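Uncharacterized protein (Magnetospirillum magneticum AMB-1, PDB 5MU5) is probably a glycosyltransferase of the Maf family that glycosylates flagellin and is involved in formation of the bacterial flagellum. Local coordinates at residues 251-256 with 645-650; 243-248 with 370-375. One frame throughout, in Å; residues are numbered along the deposited sequence.

Contact 1 (251-256 with 645-650); sequences ASYKNM and DNIEAF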
loop_
_atom_site.group_PDB
_atom_site.type_symbol
_atom_site.label_atom_id
_atom_site.label_comp_id
_atom_site.label_asym_id
_atom_site.label_seq_id
_atom_site.Cartn_x
_atom_site.Cartn_y
_atom_site.Cartn_z
ATOM N N ALA A 251 14.599 5.002 -15.684
ATOM C CA ALA A 251 14.243 3.890 -16.567
ATOM C C ALA A 251 13.180 4.343 -17.557
ATOM O O ALA A 251 13.335 4.187 -18.756
ATOM C CB ALA A 251 13.736 2.689 -15.758
ATOM N N SER A 252 12.109 4.930 -17.041
ATOM C CA SER A 252 10.990 5.346 -17.873
ATOM C C SER A 252 11.417 6.415 -18.864
ATOM O O SER A 252 11.030 6.368 -20.022
ATOM C CB SER A 252 9.836 5.842 -17.008
ATOM O OG SER A 252 8.679 6.056 -17.807
ATOM N N TYR A 253 12.220 7.361 -18.397
ATOM C CA TYR A 253 12.740 8.423 -19.240
ATOM C C TYR A 253 13.469 7.796 -20.426
ATOM O O TYR A 253 13.169 8.103 -21.564
ATOM C CB TYR A 253 13.697 9.309 -18.440
ATOM C CG TYR A 253 14.402 10.397 -19.223
ATOM C CD1 TYR A 253 15.441 10.092 -20.102
ATOM C CD2 TYR A 253 14.063 11.740 -19.049
ATOM C CE1 TYR A 253 16.089 11.082 -20.805
ATOM C CE2 TYR A 253 14.713 12.731 -19.749
ATOM C CZ TYR A 253 15.724 12.386 -20.627
ATOM O OH TYR A 253 16.394 13.358 -21.317
ATOM N N LYS A 254 14.401 6.889 -20.149
ATOM C CA LYS A 254 15.209 6.280 -21.207
ATOM C C LYS A 254 14.386 5.382 -22.102
ATOM O O LYS A 254 14.636 5.306 -23.277
ATOM C CB LYS A 254 16.343 5.456 -20.623
ATOM C CG LYS A 254 17.287 6.241 -19.749
ATOM C CD LYS A 254 18.069 7.268 -20.514
ATOM C CE LYS A 254 19.103 6.592 -21.382
ATOM N NZ LYS A 254 19.940 7.614 -22.049
ATOM N N ASN A 255 13.418 4.688 -21.531
ATOM C CA ASN A 255 12.558 3.832 -22.321
ATOM C C ASN A 255 11.720 4.594 -23.339
ATOM O O ASN A 255 11.409 4.065 -24.389
ATOM C CB ASN A 255 11.627 3.039 -21.409
ATOM C CG ASN A 255 12.303 1.834 -20.797
ATOM O OD1 ASN A 255 13.213 1.266 -21.396
ATOM N ND2 ASN A 255 11.848 1.421 -19.609
ATOM N N MET A 256 11.350 5.826 -23.027
ATOM C CA MET A 256 10.434 6.569 -23.877
ATOM C C MET A 256 11.041 7.663 -24.718
ATOM O O MET A 256 10.381 8.154 -25.616
ATOM C CB MET A 256 9.358 7.177 -23.006
ATOM C CG MET A 256 8.412 6.136 -22.457
ATOM S SD MET A 256 7.359 6.928 -21.267
ATOM C CE MET A 256 6.404 8.023 -22.338
ATOM N N ASP A 645 19.891 16.958 -13.876
ATOM C CA ASP A 645 20.920 17.392 -14.818
ATOM C C ASP A 645 21.564 16.230 -15.592
ATOM O O ASP A 645 21.962 16.414 -16.723
ATOM C CB ASP A 645 22.021 18.180 -14.102
ATOM C CG ASP A 645 21.614 19.611 -13.793
ATOM O OD1 ASP A 645 20.660 20.117 -14.417
ATOM O OD2 ASP A 645 22.251 20.240 -12.927
ATOM N N ASN A 646 21.632 15.043 -14.993
ATOM C CA ASN A 646 22.332 13.907 -15.590
ATOM C C ASN A 646 21.481 12.689 -15.907
ATOM O O ASN A 646 22.025 11.605 -16.173
ATOM C CB ASN A 646 23.421 13.451 -14.619
ATOM C CG ASN A 646 24.447 14.514 -14.370
ATOM O OD1 ASN A 646 24.760 14.829 -13.227
ATOM N ND2 ASN A 646 24.958 15.097 -15.435
ATOM N N ILE A 647 20.161 12.861 -15.879
ATOM C CA ILE A 647 19.235 11.738 -16.038
ATOM C C ILE A 647 19.514 10.911 -17.313
ATOM O O ILE A 647 19.448 9.675 -17.289
ATOM C CB ILE A 647 17.759 12.207 -15.923
ATOM C CG1 ILE A 647 16.827 10.999 -15.854
ATOM C CG2 ILE A 647 17.368 13.135 -17.063
ATOM C CD1 ILE A 647 15.432 11.329 -15.361
ATOM N N GLU A 648 19.889 11.596 -18.392
ATOM C CA GLU A 648 20.141 10.964 -19.685
ATOM C C GLU A 648 21.507 10.266 -19.729
ATOM O O GLU A 648 21.675 9.230 -20.383
ATOM C CB GLU A 648 20.065 12.039 -20.788
ATOM C CG GLU A 648 19.726 11.524 -22.180
ATOM C CD GLU A 648 19.231 12.638 -23.098
ATOM O OE1 GLU A 648 20.050 13.468 -23.536
ATOM O OE2 GLU A 648 18.016 12.692 -23.382
ATOM N N ALA A 649 22.475 10.826 -19.015
ATOM C CA ALA A 649 23.859 10.364 -19.099
ATOM C C ALA A 649 24.177 9.113 -18.280
ATOM O O ALA A 649 25.157 8.434 -18.567
ATOM C CB ALA A 649 24.806 11.492 -18.723
ATOM N N PHE A 650 23.382 8.791 -17.265
ATOM C CA PHE A 650 23.649 7.565 -16.494
ATOM C C PHE A 650 23.623 6.369 -17.438
ATOM O O PHE A 650 22.655 6.186 -18.158
ATOM C CB PHE A 650 22.623 7.343 -15.376
ATOM C CG PHE A 650 22.608 8.424 -14.336
ATOM C CD1 PHE A 650 23.696 8.600 -13.484
ATOM C CD2 PHE A 650 21.497 9.254 -14.192
ATOM C CE1 PHE A 650 23.683 9.597 -12.516
ATOM C CE2 PHE A 650 21.477 10.249 -13.223
ATOM C CZ PHE A 650 22.572 10.422 -12.390
#

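Contact 2 (243-248 with 370-375); sequences HDEMEM and PALSSY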
loop_
_atom_site.group_PDB
_atom_site.type_symbol
_atom_site.label_atom_id
_atom_site.label_comp_id
_atom_site.label_asym_id
_atom_site.label_seq_id
_atom_site.Cartn_x
_atom_site.Cartn_y
_atom_site.Cartn_z
ATOM N N HIS A 243 15.694 7.447 -3.853
ATOM C CA HIS A 243 16.612 6.835 -4.816
ATOM C C HIS A 243 15.944 5.832 -5.715
ATOM O O HIS A 243 16.320 5.732 -6.875
ATOM C CB HIS A 243 17.828 6.222 -4.125
ATOM C CG HIS A 243 18.673 7.233 -3.434
ATOM N ND1 HIS A 243 19.398 6.949 -2.299
ATOM C CD2 HIS A 243 18.852 8.551 -3.681
ATOM C CE1 HIS A 243 20.030 8.038 -1.905
ATOM N NE2 HIS A 243 19.706 9.028 -2.720
ATOM N N ASP A 244 14.961 5.100 -5.194
ATOM C CA ASP A 244 14.181 4.186 -6.035
ATOM C C ASP A 244 13.315 4.983 -7.011
ATOM O O ASP A 244 13.134 4.578 -8.135
ATOM C CB ASP A 244 13.311 3.246 -5.185
ATOM C CG ASP A 244 14.141 2.372 -4.255
ATOM O OD1 ASP A 244 15.170 1.821 -4.721
ATOM O OD2 ASP A 244 13.780 2.251 -3.047
ATOM N N GLU A 245 12.782 6.119 -6.585
ATOM C CA GLU A 245 11.978 6.927 -7.483
ATOM C C GLU A 245 12.861 7.507 -8.568
ATOM O O GLU A 245 12.416 7.657 -9.687
ATOM C CB GLU A 245 11.229 8.028 -6.746
ATOM C CG GLU A 245 10.192 7.495 -5.758
ATOM C CD GLU A 245 9.012 6.781 -6.412
ATOM O OE1 GLU A 245 8.546 7.232 -7.481
ATOM O OE2 GLU A 245 8.526 5.778 -5.831
ATOM N N MET A 246 14.108 7.836 -8.237
ATOM C CA MET A 246 15.056 8.291 -9.244
ATOM C C MET A 246 15.254 7.202 -10.288
ATOM O O MET A 246 15.198 7.474 -11.488
ATOM C CB MET A 246 16.405 8.666 -8.639
ATOM C CG MET A 246 16.406 9.968 -7.867
ATOM S SD MET A 246 18.023 10.264 -7.136
ATOM C CE MET A 246 17.832 11.980 -6.690
ATOM N N GLU A 247 15.463 5.970 -9.843
ATOM C CA GLU A 247 15.647 4.876 -10.789
ATOM C C GLU A 247 14.428 4.600 -11.675
ATOM O O GLU A 247 14.588 4.284 -12.840
ATOM C CB GLU A 247 16.032 3.592 -10.072
ATOM C CG GLU A 247 16.148 2.361 -10.974
ATOM C CD GLU A 247 16.948 2.601 -12.252
ATOM O OE1 GLU A 247 17.817 3.504 -12.248
ATOM O OE2 GLU A 247 16.708 1.896 -13.270
ATOM N N MET A 248 13.226 4.689 -11.112
ATOM C CA MET A 248 12.008 4.388 -11.856
ATOM C C MET A 248 11.850 5.394 -12.963
ATOM O O MET A 248 11.545 5.033 -14.091
ATOM C CB MET A 248 10.760 4.497 -10.979
ATOM C CG MET A 248 10.615 3.512 -9.835
ATOM S SD MET A 248 10.631 1.785 -10.305
ATOM C CE MET A 248 12.361 1.356 -10.133
ATOM N N PRO A 370 1.355 1.904 -12.107
ATOM C CA PRO A 370 0.863 2.996 -11.277
ATOM C C PRO A 370 1.601 3.191 -9.949
ATOM O O PRO A 370 2.479 2.406 -9.599
ATOM C CB PRO A 370 -0.613 2.622 -11.044
ATOM C CG PRO A 370 -0.686 1.148 -11.231
ATOM C CD PRO A 370 0.407 0.775 -12.185
ATOM N N ALA A 371 1.272 4.276 -9.250
ATOM C CA ALA A 371 1.777 4.514 -7.893
ATOM C C ALA A 371 3.294 4.720 -7.816
ATOM O O ALA A 371 3.954 4.250 -6.888
ATOM C CB ALA A 371 1.339 3.371 -6.959
ATOM N N LEU A 372 3.838 5.438 -8.788
ATOM C CA LEU A 372 5.269 5.717 -8.844
ATOM C C LEU A 372 5.437 7.090 -9.450
ATOM O O LEU A 372 4.536 7.576 -10.110
ATOM C CB LEU A 372 6.004 4.687 -9.717
ATOM C CG LEU A 372 6.010 3.224 -9.258
ATOM C CD1 LEU A 372 6.499 2.286 -10.363
ATOM C CD2 LEU A 372 6.866 3.038 -8.020
ATOM N N SER A 373 6.595 7.703 -9.226
ATOM C CA SER A 373 6.933 8.979 -9.842
ATOM C C SER A 373 6.880 8.887 -11.377
ATOM O O SER A 373 6.474 9.815 -12.040
ATOM C CB SER A 373 8.346 9.407 -9.427
ATOM O OG SER A 373 9.315 8.430 -9.813
ATOM N N SER A 374 7.289 7.751 -11.922
ATOM C CA SER A 374 7.285 7.522 -13.357
ATOM C C SER A 374 5.870 7.483 -13.930
ATOM O O SER A 374 5.670 7.806 -15.095
ATOM C CB SER A 374 7.997 6.207 -13.655
ATOM O OG SER A 374 7.516 5.187 -12.793
ATOM N N TYR A 375 4.899 7.061 -13.125
ATOM C CA TYR A 375 3.513 7.042 -13.574
ATOM C C TYR A 375 3.013 8.471 -13.726
ATOM O O TYR A 375 2.497 8.864 -14.768
ATOM C CB TYR A 375 2.612 6.288 -12.591
ATOM C CG TYR A 375 1.200 6.201 -13.092
ATOM C CD1 TYR A 375 0.843 5.240 -14.042
ATOM C CD2 TYR A 375 0.218 7.095 -12.650
ATOM C CE1 TYR A 375 -0.446 5.155 -14.526
ATOM C CE2 TYR A 375 -1.076 7.028 -13.137
ATOM C CZ TYR A 375 -1.400 6.057 -14.082
ATOM O OH TYR A 375 -2.677 5.971 -14.585
HETATM O O HOH W 1 5.937 5.306 -5.232
#

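Contact 1 (251-256 with 645-650)
Ile647 lies over one face of the Tyr253 ring while Glu648 takes its hydroxyl at the edge, and with these two residues the connection from helix 618-646 to helix 653-661, in the C-terminal helical bundle of the Maf family, settles against helix 242-257. The Ile647 methyl CG2 is 4.1 Å from the ring centroid, 21° off the normal, a CH-pi contact displaced toward the rim; its closest ring atom is Tyr253 CE2, at 3.8 Å. CD1 of Ile647 lies beyond the rim, near CD2, CG and CB of Tyr253. Tyr253 CG is anti to the backbone N and points across to Ile647; Trp541 and Phe537 of helix 534-541 add edge-to-face ring contacts. Tyr253 OH donates to Glu648 OE2 at 2.7 Å. That oxygen lies in the ring plane, but the carboxylate is turned 58° from the ring and receives the hydroxyl from above its own plane. Arg257 forms a salt bridge to the same oxygen. Lys254 NZ makes no salt bridge with the carboxylate, staying 5.6 Å from Glu648 OE2. Bends at chi2 and chi3 turn Lys254 CD and CE toward Glu648, and NZ, extended at chi4, donates to Glu648 O, 2.9 Å away, in the carbonyl plane and on a lone pair.

Contact 2 (243-248 with 370-375)
The CA atoms of Glu245 and Ser373 stand 5.9 Å apart, and so do those of Met248 and Ser374, so one turn of helix 242-257 lies directly beside the start of helix 373-378. Leu372 holds the N-cap position of that short helix, and Glu245 reaches across to the first residue after it. A bend at chi2 (-67°) brings CD of the glutamate toward Ser373. The backbone N of Ser373 donates to Glu245 OE1 at 2.7 Å, nearly in line with the C-O bond and with an N-H...O angle of 156°. The main partner of the Ser373 hydroxyl is Thr249, on the glutamate's own helix. Ser373 OG also comes within 2.7 Å of Glu245 OE1, but this approach is cramped: Ser373 CB is itself only 2.9 Å from Glu245 OE1, so a second hydrogen bond there is doubtful. The other carboxylate oxygen works through water: one molecule donates to Glu245 OE2 at 2.7 Å and to Ala371 O at 2.8 Å, tying the glutamate to the loop ahead of the helix. Phe592 of helix 589-609 packs on both Glu245 and Ser373. Beside this polar core the contact turns apolar, with Met248 SD 4.2 Å from Leu372 CD1. Ser374 OG is a van der Waals neighbour of Met248 CB, at 3.8 Å. An alanine at Glu245 would probably leave the Ser373 N-H without its acceptor and the water without one of its two anchors, freeing the start of helix 373-378 to shift. A carboxylate set against the first N-H of a helix is likely to be favoured in its ionised form, its negative charge complementing the partial positive charge of the helix start.

How the contacts relate
Both contacts use helix 242-257, about two turns apart, with centres 12 Å from each other. They touch directly where Ser252 CB of contact 1 packs on Ser374 CB of contact 2, at 3.8 Å. Contact 2 is buried, about 15 Å from the centre of the chain, and joins the helix to helix 373-378, following a strand of the large mixed sheet. Contact 1 lies farther out, about 27 Å from that centre, partly open at Glu648, and joins the same helix to the C-terminal bundle. A glutamate is central to both, but it comes from helix 242-257 in contact 2, where it meets a helix start, and from the segment facing it in contact 1, where it meets side chains.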